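PDB 3E0R: C3-degrading proteinase (CppA protein) from Streptococcus pneumoniae, which probably degrades complement component C3 as a proteinase, although its two families belong to the glyoxalase clan. Local coordinates for residues A[13-18]-A[196-201]; A[73-78]-A[156-161]. One frame throughout, in Å; residues are numbered along the deposited sequence.

Interaction 1: A[13-18]-A[196-201]; sequences IPTLKA and LSMLKF
Thr15 and Met198, a selenomethionine, face each other as a hydrogen-bonded pair of an antiparallel ladder, which a classic beta bulge interrupts at Ser197. Thr15 N donates to Met198 O at 2.8 Å. Thr15 O accepts from Ser197 N at 3.0 Å, so Ser197 and Met198 both face Thr15. Further along, Ile13 and Lys200 exchange two backbone bonds.

Thr15 and Met198 meet through their CB atoms, 3.9 Å apart. Thr15 CG2 lies anti to its own backbone N, and it touches Ser197 OG at 3.6 Å. The aliphatic part of Lys17, CG and CD, lies against Ser197 CB and OG. Lys17 NZ is held by Asn190 O and Thr193 O.

On the other face of this pair of strands lie Pro14, Leu16, Leu196 and Leu199. Strand 151-159 packs on them through Ile153, Met155 and Leu157. Leu16 and Leu196 cross at an angle, with Leu16 CD2 reaching Leu196 CB at 3.8 Å. Leu199 touches the proline with one branch only, CD2. CG of Leu196 is anti to its backbone N (chi1 175°). A chi2 of 75° then brings Leu196 CD1 to Pro14 CB at 3.6 Å, close also to Thr15 O at 3.5 Å.

Interaction 2: A[73-78]-A[156-161]; sequences KLARLI and ELHLPT
Arg76 and Glu156 form a side-on salt bridge beside a classic beta bulge. The two side chains lie next to each other and point the same way. Arg76 NE meets Glu156 OE1 at 3.0 Å, from above the carboxylate plane. Arg76 NH2 meets Glu156 OE2 at 3.1 Å on the syn side, nearly straight at 171°. The guanidinium and carboxylate planes are turned 33° from each other. The methyl Ile78 CD1 packs beside the carboxylate, 3.6 Å from Glu156 OE2. Arg76 NH1 has its own salt bridge, to Glu110.

Among backbone bonds, Glu156 O takes both Ala75 N and Arg76 N, from the same face of its plane. This pairing of two residues with one makes the bulge. Glu156 N returns a bond to Arg76 O at 2.9 Å, and His158 N donates to Lys73 O. His158 ND1 is hydrogen-bonded to Lys72 O.

The apolar contact is Leu74 CD1 on Leu157 CD2 at 4.1 Å.

In a seven-stranded mixed sheet, strands 74-81 and 151-159 are adjacent. Strand 118-122 lies beyond the first, touching Arg76 and Ile78, and strand 176-180 beyond the second, touching Glu156 and Leu157.

In the fold
From the N terminus, strand 9-18 comes first and later pairs with strand 196-203. Interaction 1 thus closes a loop of 177 intervening residues. Inside that loop, strand 74-81 runs out and strand 151-159 returns to it, so interaction 2 closes a smaller loop with 77 residues between its segments. The two nest and do not cross. Each joins the N-terminal CppA family region to the C-terminal one, but in a different sheet. The centres of interaction 1 and interaction 2 are about 12 Å apart, and the sheets meet between them. There Leu196 CD2 packs on Leu157 CD2 at 3.5 Å, and Leu16 CD2 on Leu74 CD2 at 3.9 Å.

Interaction 1: A[13-18]-A[196-201]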
ATOM      1  N   ILE A  13      -2.578   5.252   4.835  1.00 18.57           N
ATOM      2  CA  ILE A  13      -3.247   4.617   3.680  1.00 18.05           C
ATOM      3  C   ILE A  13      -2.575   5.033   2.327  1.00 18.14           C
ATOM      4  O   ILE A  13      -2.613   6.207   1.921  1.00 18.88           O
ATOM      5  CB  ILE A  13      -4.745   4.908   3.649  1.00 18.54           C
ATOM      6  CG1 ILE A  13      -5.401   4.540   4.998  1.00 20.98           C
ATOM      7  CG2 ILE A  13      -5.465   4.131   2.568  1.00 16.73           C
ATOM      8  CD1 ILE A  13      -6.429   5.528   5.416  1.00 22.95           C
ATOM      9  N   PRO A  14      -1.931   4.053   1.656  1.00 17.02           N
ATOM     10  CA  PRO A  14      -1.369   4.248   0.334  1.00 16.15           C
ATOM     11  C   PRO A  14      -2.465   4.231  -0.717  1.00 15.55           C
ATOM     12  O   PRO A  14      -3.520   3.600  -0.508  1.00 14.14           O
ATOM     13  CB  PRO A  14      -0.459   3.063   0.165  1.00 15.77           C
ATOM     14  CG  PRO A  14      -1.091   1.987   1.067  1.00 17.10           C
ATOM     15  CD  PRO A  14      -1.746   2.672   2.174  1.00 14.88           C
ATOM     16  N   THR A  15      -2.251   5.046  -1.760  1.00 15.73           N
ATOM     17  CA  THR A  15      -3.026   5.048  -2.989  1.00 15.76           C
ATOM     18  C   THR A  15      -2.064   4.611  -4.067  1.00 16.20           C
ATOM     19  O   THR A  15      -1.018   5.248  -4.283  1.00 15.20           O
ATOM     20  CB  THR A  15      -3.597   6.449  -3.401  1.00 17.10           C
ATOM     21  OG1 THR A  15      -4.521   6.923  -2.395  1.00 16.44           O
ATOM     22  CG2 THR A  15      -4.275   6.374  -4.822  1.00 13.87           C
ATOM     23  N   LEU A  16      -2.434   3.507  -4.724  1.00 17.24           N
ATOM     24  CA  LEU A  16      -1.766   3.000  -5.910  1.00 17.18           C
ATOM     25  C   LEU A  16      -2.623   3.335  -7.130  1.00 17.35           C
ATOM     26  O   LEU A  16      -3.845   3.129  -7.133  1.00 17.98           O
ATOM     27  CB  LEU A  16      -1.548   1.482  -5.796  1.00 16.80           C
ATOM     28  CG  LEU A  16      -0.752   0.989  -4.565  1.00 18.81           C
ATOM     29  CD1 LEU A  16      -0.553  -0.547  -4.628  1.00 15.56           C
ATOM     30  CD2 LEU A  16       0.649   1.695  -4.399  1.00 17.17           C
ATOM     31  N   LYS A  17      -1.982   3.849  -8.172  1.00 17.81           N
ATOM     32  CA  LYS A  17      -2.642   4.042  -9.453  1.00 18.73           C
ATOM     33  C   LYS A  17      -2.848   2.690 -10.186  1.00 19.04           C
ATOM     34  O   LYS A  17      -1.967   1.809 -10.150  1.00 18.24           O
ATOM     35  CB  LYS A  17      -1.905   5.075 -10.290  1.00 17.35           C
ATOM     36  CG  LYS A  17      -1.929   6.391  -9.611  1.00 17.61           C
ATOM     37  CD  LYS A  17      -1.063   7.428 -10.323  1.00 20.20           C
ATOM     38  CE  LYS A  17      -1.720   8.035 -11.583  1.00 18.59           C
ATOM     39  NZ  LYS A  17      -0.741   8.475 -12.606  1.00 17.96           N
ATOM     40  N   ALA A  18      -4.052   2.539 -10.760  1.00 19.72           N
ATOM     41  CA  ALA A  18      -4.536   1.304 -11.405  1.00 20.53           C
ATOM     42  C   ALA A  18      -4.925   1.668 -12.824  1.00 21.25           C
ATOM     43  O   ALA A  18      -5.510   2.709 -13.041  1.00 20.73           O
ATOM     44  CB  ALA A  18      -5.749   0.759 -10.681  1.00 19.92           C
ATOM     45  N   LEU A 196       2.664   4.138  -6.654  1.00 16.40           N
ATOM     46  CA  LEU A 196       2.239   4.857  -5.464  1.00 16.07           C
ATOM     47  C   LEU A 196       2.200   6.401  -5.711  1.00 15.63           C
ATOM     48  O   LEU A 196       3.230   7.006  -6.054  1.00 14.43           O
ATOM     49  CB  LEU A 196       3.202   4.527  -4.278  1.00 15.94           C
ATOM     50  CG  LEU A 196       2.978   5.295  -2.954  1.00 16.58           C
ATOM     51  CD1 LEU A 196       1.720   4.762  -2.149  1.00 17.52           C
ATOM     52  CD2 LEU A 196       4.261   5.276  -2.135  1.00 15.93           C
ATOM     53  N   SER A 197       1.022   7.003  -5.531  1.00 15.40           N
ATOM     54  CA  SER A 197       0.812   8.393  -5.862  1.00 16.65           C
ATOM     55  C   SER A 197       0.440   9.255  -4.675  1.00 17.13           C
ATOM     56  O   SER A 197       0.663  10.457  -4.708  1.00 15.83           O
ATOM     57  CB  SER A 197      -0.270   8.528  -6.897  1.00 17.14           C
ATOM     58  OG  SER A 197      -1.515   8.058  -6.419  1.00 19.20           O
HETATM   59  N   MSE A 198      -0.116   8.632  -3.636  1.00 17.38           N
HETATM   60  CA  MSE A 198      -0.421   9.316  -2.405  1.00 17.99           C
HETATM   61  C   MSE A 198      -0.274   8.435  -1.178  1.00 16.08           C
HETATM   62  O   MSE A 198      -0.570   7.271  -1.193  1.00 15.19           O
HETATM   63  CB  MSE A 198      -1.835   9.848  -2.499  1.00 17.86           C
HETATM   64  CG  MSE A 198      -2.322  10.573  -1.259  1.00 20.31           C
HETATM   65 SE   MSE A 198      -3.970  11.492  -1.699  0.80 25.49          SE
HETATM   66  CE  MSE A 198      -5.092  10.710  -0.315  1.00 22.08           C
ATOM     67  N   LEU A 199       0.171   9.035  -0.093  1.00 15.93           N
ATOM     68  CA  LEU A 199       0.052   8.460   1.257  1.00 15.50           C
ATOM     69  C   LEU A 199      -0.931   9.344   2.031  1.00 15.17           C
ATOM     70  O   LEU A 199      -0.776  10.555   2.041  1.00 15.53           O
ATOM     71  CB  LEU A 199       1.425   8.442   1.920  1.00 14.54           C
ATOM     72  CG  LEU A 199       2.402   7.483   1.225  1.00 14.49           C
ATOM     73  CD1 LEU A 199       3.866   7.793   1.449  1.00 10.35           C
ATOM     74  CD2 LEU A 199       2.096   6.070   1.690  1.00 14.77           C
ATOM     75  N   LYS A 200      -1.974   8.763   2.613  1.00 14.95           N
ATOM     76  CA  LYS A 200      -2.858   9.514   3.486  1.00 14.86           C
ATOM     77  C   LYS A 200      -2.580   9.202   4.948  1.00 14.89           C
ATOM     78  O   LYS A 200      -2.490   8.049   5.326  1.00 15.22           O
ATOM     79  CB  LYS A 200      -4.305   9.202   3.172  1.00 15.49           C
ATOM     80  CG  LYS A 200      -5.252  10.071   3.930  1.00 16.97           C
ATOM     81  CD  LYS A 200      -6.601   9.539   4.084  1.00 20.94           C
ATOM     82  CE  LYS A 200      -7.495   9.996   2.990  1.00 26.73           C
ATOM     83  NZ  LYS A 200      -6.832  10.956   2.096  1.00 28.24           N
ATOM     84  N   PHE A 201      -2.420  10.240   5.764  1.00 14.84           N
ATOM     85  CA  PHE A 201      -2.153  10.094   7.176  1.00 15.27           C
ATOM     86  C   PHE A 201      -3.383  10.513   7.968  1.00 14.85           C
ATOM     87  O   PHE A 201      -3.805  11.678   7.921  1.00 14.20           O
ATOM     88  CB  PHE A 201      -0.939  10.938   7.580  1.00 15.40           C
ATOM     89  CG  PHE A 201       0.270  10.651   6.760  1.00 15.63           C
ATOM     90  CD1 PHE A 201       1.277   9.856   7.245  1.00 18.77           C
ATOM     91  CD2 PHE A 201       0.408  11.198   5.499  1.00 17.30           C
ATOM     92  CE1 PHE A 201       2.379   9.579   6.473  1.00 17.13           C
ATOM     93  CE2 PHE A 201       1.492  10.953   4.748  1.00 18.82           C
ATOM     94  CZ  PHE A 201       2.481  10.104   5.226  1.00 16.94           C
TER

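Interaction 2: A[73-78]-A[156-161]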
ATOM      1  N   LYS A  73       8.458   3.431  -7.060  1.00 21.22           N
ATOM      2  CA  LYS A  73       8.456   4.093  -5.736  1.00 20.51           C
ATOM      3  C   LYS A  73       7.973   3.085  -4.663  1.00 20.66           C
ATOM      4  O   LYS A  73       8.525   2.999  -3.578  1.00 20.57           O
ATOM      5  CB  LYS A  73       7.596   5.350  -5.785  1.00 20.00           C
ATOM      6  CG  LYS A  73       8.120   6.408  -6.738  1.00 19.00           C
ATOM      7  CD  LYS A  73       7.221   7.663  -6.694  1.00 19.49           C
ATOM      8  CE  LYS A  73       7.301   8.504  -7.979  1.00 18.51           C
ATOM      9  NZ  LYS A  73       6.543   9.804  -7.901  1.00 18.79           N
ATOM     10  N   LEU A  74       6.989   2.271  -5.014  1.00 21.08           N
ATOM     11  CA  LEU A  74       6.552   1.169  -4.157  1.00 21.17           C
ATOM     12  C   LEU A  74       7.486   0.022  -4.434  1.00 21.56           C
ATOM     13  O   LEU A  74       7.456  -0.549  -5.509  1.00 23.92           O
ATOM     14  CB  LEU A  74       5.087   0.744  -4.419  1.00 21.23           C
ATOM     15  CG  LEU A  74       4.602  -0.379  -3.453  1.00 20.48           C
ATOM     16  CD1 LEU A  74       4.348   0.145  -2.118  1.00 16.70           C
ATOM     17  CD2 LEU A  74       3.385  -1.083  -3.959  1.00 19.89           C
ATOM     18  N   ALA A  75       8.346  -0.281  -3.477  1.00 21.67           N
ATOM     19  CA  ALA A  75       9.218  -1.440  -3.527  1.00 21.72           C
ATOM     20  C   ALA A  75       8.362  -2.707  -3.263  1.00 21.72           C
ATOM     21  O   ALA A  75       8.284  -3.573  -4.127  1.00 21.58           O
ATOM     22  CB  ALA A  75      10.389  -1.288  -2.520  1.00 21.15           C
ATOM     23  N   ARG A  76       7.680  -2.771  -2.119  1.00 21.59           N
ATOM     24  CA  ARG A  76       6.722  -3.854  -1.825  1.00 22.21           C
ATOM     25  C   ARG A  76       5.577  -3.370  -0.932  1.00 22.29           C
ATOM     26  O   ARG A  76       5.818  -2.612  -0.033  1.00 22.74           O
ATOM     27  CB  ARG A  76       7.404  -4.994  -1.075  1.00 21.84           C
ATOM     28  CG  ARG A  76       8.122  -6.041  -1.913  1.00 24.32           C
ATOM     29  CD  ARG A  76       8.240  -7.367  -1.154  1.00 22.81           C
ATOM     30  NE  ARG A  76       8.927  -7.160   0.116  1.00 24.90           N
ATOM     31  CZ  ARG A  76       9.396  -8.137   0.913  1.00 26.22           C
ATOM     32  NH1 ARG A  76       9.246  -9.414   0.620  1.00 26.74           N
ATOM     33  NH2 ARG A  76      10.015  -7.832   2.036  1.00 26.22           N
ATOM     34  N   LEU A  77       4.353  -3.832  -1.176  1.00 21.83           N
ATOM     35  CA  LEU A  77       3.242  -3.704  -0.237  1.00 21.19           C
ATOM     36  C   LEU A  77       3.217  -4.909   0.629  1.00 20.69           C
ATOM     37  O   LEU A  77       3.241  -6.021   0.126  1.00 21.48           O
ATOM     38  CB  LEU A  77       1.898  -3.632  -0.963  1.00 20.68           C
ATOM     39  CG  LEU A  77       0.669  -3.071  -0.188  1.00 21.56           C
ATOM     40  CD1 LEU A  77       0.766  -1.574   0.064  1.00 22.54           C
ATOM     41  CD2 LEU A  77      -0.619  -3.425  -0.972  1.00 22.48           C
ATOM     42  N   ILE A  78       3.118  -4.699   1.933  1.00 21.34           N
ATOM     43  CA  ILE A  78       3.151  -5.771   2.934  1.00 21.27           C
ATOM     44  C   ILE A  78       1.803  -5.835   3.638  1.00 20.65           C
ATOM     45  O   ILE A  78       1.304  -4.867   4.165  1.00 20.75           O
ATOM     46  CB  ILE A  78       4.324  -5.602   3.900  1.00 21.31           C
ATOM     47  CG1 ILE A  78       5.629  -5.402   3.105  1.00 22.83           C
ATOM     48  CG2 ILE A  78       4.454  -6.825   4.867  1.00 20.83           C
ATOM     49  CD1 ILE A  78       6.779  -5.051   3.950  1.00 22.25           C
ATOM     50  N   GLU A 156       7.377  -1.082   1.803  1.00 21.86           N
ATOM     51  CA  GLU A 156       8.743  -0.696   1.565  1.00 23.22           C
ATOM     52  C   GLU A 156       8.719   0.271   0.400  1.00 24.40           C
ATOM     53  O   GLU A 156       8.022   0.015  -0.583  1.00 26.25           O
ATOM     54  CB  GLU A 156       9.598  -1.898   1.257  1.00 23.21           C
ATOM     55  CG  GLU A 156       9.903  -2.722   2.457  1.00 23.83           C
ATOM     56  CD  GLU A 156      10.148  -4.180   2.152  1.00 25.50           C
ATOM     57  OE1 GLU A 156      10.291  -4.574   0.974  1.00 29.43           O
ATOM     58  OE2 GLU A 156      10.232  -4.941   3.130  1.00 30.53           O
ATOM     59  N   LEU A 157       9.433   1.399   0.518  1.00 25.01           N
ATOM     60  CA  LEU A 157       9.454   2.433  -0.502  1.00 24.16           C
ATOM     61  C   LEU A 157      10.846   2.624  -1.015  1.00 23.98           C
ATOM     62  O   LEU A 157      11.761   2.678  -0.238  1.00 24.63           O
ATOM     63  CB  LEU A 157       8.927   3.744   0.062  1.00 24.90           C
ATOM     64  CG  LEU A 157       7.479   3.751   0.569  1.00 24.75           C
ATOM     65  CD1 LEU A 157       7.062   5.136   0.937  1.00 24.99           C
ATOM     66  CD2 LEU A 157       6.479   3.163  -0.436  1.00 26.45           C
ATOM     67  N   HIS A 158      11.001   2.722  -2.338  1.00 23.48           N
ATOM     68  CA  HIS A 158      12.274   2.958  -2.968  1.00 23.17           C
ATOM     69  C   HIS A 158      12.547   4.470  -3.037  1.00 22.89           C
ATOM     70  O   HIS A 158      11.761   5.247  -3.609  1.00 21.00           O
ATOM     71  CB  HIS A 158      12.296   2.346  -4.383  1.00 23.81           C
ATOM     72  CG  HIS A 158      12.497   0.858  -4.420  1.00 23.68           C
ATOM     73  ND1 HIS A 158      11.729   0.029  -5.203  1.00 22.44           N
ATOM     74  CD2 HIS A 158      13.416   0.064  -3.820  1.00 24.61           C
ATOM     75  CE1 HIS A 158      12.148  -1.215  -5.066  1.00 25.69           C
ATOM     76  NE2 HIS A 158      13.175  -1.222  -4.235  1.00 25.74           N
ATOM     77  N   LEU A 159      13.660   4.879  -2.433  1.00 23.84           N
ATOM     78  CA  LEU A 159      14.004   6.318  -2.299  1.00 24.43           C
ATOM     79  C   LEU A 159      15.432   6.572  -2.795  1.00 24.63           C
ATOM     80  O   LEU A 159      16.380   5.954  -2.290  1.00 23.95           O
ATOM     81  CB  LEU A 159      13.839   6.789  -0.844  1.00 24.13           C
ATOM     82  CG  LEU A 159      13.856   8.310  -0.535  1.00 24.22           C
ATOM     83  CD1 LEU A 159      12.602   9.047  -1.054  1.00 19.77           C
ATOM     84  CD2 LEU A 159      14.023   8.588   0.963  1.00 23.89           C
ATOM     85  N   PRO A 160      15.597   7.492  -3.769  1.00 25.89           N
ATOM     86  CA  PRO A 160      16.976   7.772  -4.230  1.00 27.19           C
ATOM     87  C   PRO A 160      17.878   8.289  -3.112  1.00 28.44           C
ATOM     88  O   PRO A 160      17.383   8.793  -2.097  1.00 28.88           O
ATOM     89  CB  PRO A 160      16.795   8.830  -5.329  1.00 27.01           C
ATOM     90  CG  PRO A 160      15.315   8.818  -5.664  1.00 26.74           C
ATOM     91  CD  PRO A 160      14.595   8.324  -4.463  1.00 25.28           C
ATOM     92  N   THR A 161      19.194   8.162  -3.287  1.00 30.00           N
ATOM     93  CA  THR A 161      20.116   8.516  -2.212  1.00 30.69           C
ATOM     94  C   THR A 161      20.283  10.023  -2.109  1.00 31.63           C
ATOM     95  O   THR A 161      20.580  10.530  -1.022  1.00 31.27           O
ATOM     96  CB  THR A 161      21.502   7.811  -2.339  1.00 31.09           C
ATOM     97  OG1 THR A 161      22.129   8.161  -3.579  1.00 30.52           O
ATOM     98  CG2 THR A 161      21.350   6.291  -2.224  1.00 30.93           C
TER